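Local atomic coordinates of PTS system fructose-like EIIB component 3 (Escherichia coli K12, PDB entry 4TN5), a protein that probably accepts a phosphoryl group from phospho-EIIA on a cysteine and passes it to fructose during uptake through the membrane component of the sugar phosphotransferase system. Residues A[82-85]-A[86-90]. Numbering follows the deposited sequence.
Sequences CSIY and AFLRE
Three successive i to i+4 backbone hydrogen bonds, from F87 N to S83 O, L88 N to I84 O and R89 N to Y85 O, wind residues 84-89 into a short helix of less than two turns, with S83 capping its start. S83 is the N-cap residue, and its side chain folds over the first turn, OG lying 3.2 Å from A86 CB. The hydroxyl makes a weak hydrogen bond to E113 OXT, at the C-terminus of the chain. Just before it, C82 SG makes an apolar contact with F87 CB, 4.0 Å away. F87 CG stands anti to the backbone N (chi1 174°), which carries the ring away from C82-Y85 to pack on helix 18-30 and I63. The helix follows strand 79-82 after the single linking residue S83, and together with helix 92-103 forms the beta-alpha-beta crossover to the parallel strand 108-111. At its start I84 touches C10, the cysteine inferred to form the phosphocysteine intermediate of this EIIB domain, unmodified here, and the backbone N of I84 is hydrogen-bonded to D65. One turn on, I84 and L88 run side by side, with CG2 of I84 4.0 Å from CD1 of L88. On the exposed flank the R89 chain bends at chi3 (67°) and doubles back, laying one face of its guanidinium over Y85 O; NH2 is 3.1 Å from that oxygen, but the angle is too poor for a hydrogen bond. The charge is instead met by E113, whose OE1 forms a salt bridge with R89 NH1.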
loop_
_atom_site.group_PDB
_atom_site.type_symbol
_atom_site.label_atom_id
_atom_site.label_comp_id
_atom_site.label_asym_id
_atom_site.label_seq_id
_atom_site.Cartn_x
_atom_site.Cartn_y
_atom_site.Cartn_z
ATOM N N CYS A 82 -2.830 10.791 -1.075
ATOM C CA CYS A 82 -4.112 11.461 -0.909
ATOM C C CYS A 82 -4.358 12.412 -2.071
ATOM O O CYS A 82 -3.438 12.753 -2.813
ATOM C CB CYS A 82 -4.150 12.229 0.412
ATOM S SG CYS A 82 -2.999 13.618 0.502
ATOM N N SER A 83 -5.608 12.835 -2.230
ATOM C CA SER A 83 -5.957 13.798 -3.263
ATOM C C SER A 83 -5.528 15.196 -2.834
ATOM O O SER A 83 -5.284 15.440 -1.652
ATOM C CB SER A 83 -7.459 13.764 -3.540
ATOM O OG SER A 83 -8.203 13.944 -2.348
ATOM N N ILE A 84 -5.435 16.110 -3.797
ATOM C CA ILE A 84 -5.033 17.485 -3.507
ATOM C C ILE A 84 -6.037 18.207 -2.617
ATOM O O ILE A 84 -5.678 18.736 -1.565
ATOM C CB ILE A 84 -4.816 18.320 -4.785
ATOM C CG1 ILE A 84 -3.441 18.028 -5.380
ATOM C CG2 ILE A 84 -4.924 19.812 -4.478
ATOM C CD1 ILE A 84 -3.007 19.043 -6.423
ATOM N N TYR A 85 -7.299 18.236 -3.017
ATOM C CA TYR A 85 -8.266 18.987 -2.228
ATOM C C TYR A 85 -8.439 18.414 -0.809
ATOM O O TYR A 85 -8.930 19.089 0.089
ATOM C CB TYR A 85 -9.558 19.131 -3.012
ATOM C CG TYR A 85 -9.440 19.468 -4.454
ATOM C CD1 TYR A 85 -8.530 20.413 -4.932
ATOM C CD2 TYR A 85 -10.174 18.759 -5.368
ATOM C CE1 TYR A 85 -8.435 20.662 -6.287
ATOM C CE2 TYR A 85 -10.056 19.013 -6.692
ATOM C CZ TYR A 85 -9.208 19.957 -7.150
ATOM O OH TYR A 85 -9.152 20.165 -8.495
ATOM N N ALA A 86 -7.998 17.176 -0.608
ATOM C CA ALA A 86 -7.921 16.591 0.733
ATOM C C ALA A 86 -6.740 17.105 1.564
ATOM O O ALA A 86 -6.886 17.400 2.753
ATOM C CB ALA A 86 -7.880 15.083 0.654
ATOM N N PHE A 87 -5.570 17.194 0.942
ATOM C CA PHE A 87 -4.395 17.745 1.607
ATOM C C PHE A 87 -4.639 19.209 1.927
ATOM O O PHE A 87 -4.204 19.718 2.963
ATOM C CB PHE A 87 -3.162 17.607 0.716
ATOM C CG PHE A 87 -1.938 18.275 1.270
ATOM C CD1 PHE A 87 -1.188 17.659 2.256
ATOM C CD2 PHE A 87 -1.536 19.515 0.803
ATOM C CE1 PHE A 87 -0.062 18.268 2.768
ATOM C CE2 PHE A 87 -0.410 20.128 1.313
ATOM C CZ PHE A 87 0.328 19.504 2.296
ATOM N N LEU A 88 -5.345 19.881 1.027
ATOM C CA LEU A 88 -5.649 21.288 1.223
ATOM C C LEU A 88 -6.602 21.558 2.389
ATOM O O LEU A 88 -6.306 22.407 3.237
ATOM C CB LEU A 88 -6.156 21.947 -0.063
ATOM C CG LEU A 88 -5.126 22.144 -1.177
ATOM C CD1 LEU A 88 -5.702 23.030 -2.272
ATOM C CD2 LEU A 88 -3.840 22.737 -0.622
ATOM N N ARG A 89 -7.724 20.836 2.454
ATOM C CA ARG A 89 -8.763 21.186 3.430
ATOM C C ARG A 89 -8.171 21.024 4.814
ATOM O O ARG A 89 -8.275 21.919 5.643
ATOM C CB ARG A 89 -10.060 20.405 3.245
ATOM C CG ARG A 89 -10.169 19.036 3.872
ATOM C CD ARG A 89 -11.500 18.514 3.402
ATOM N NE ARG A 89 -11.484 18.279 1.947
ATOM C CZ ARG A 89 -11.109 17.125 1.399
ATOM N NH1 ARG A 89 -10.746 16.123 2.176
ATOM N NH2 ARG A 89 -11.122 16.947 0.093
ATOM N N GLU A 90 -7.549 19.880 5.067
ATOM C CA GLU A 90 -6.887 19.673 6.345
ATOM C C GLU A 90 -5.597 18.863 6.266
ATOM O O GLU A 90 -5.621 17.632 6.143
ATOM C CB GLU A 90 -7.877 19.005 7.301
ATOM C CG GLU A 90 -7.354 18.942 8.731
ATOM C CD GLU A 90 -8.362 18.373 9.705
ATOM O OE1 GLU A 90 -8.781 17.214 9.519
ATOM O OE2 GLU A 90 -8.738 19.091 10.657
#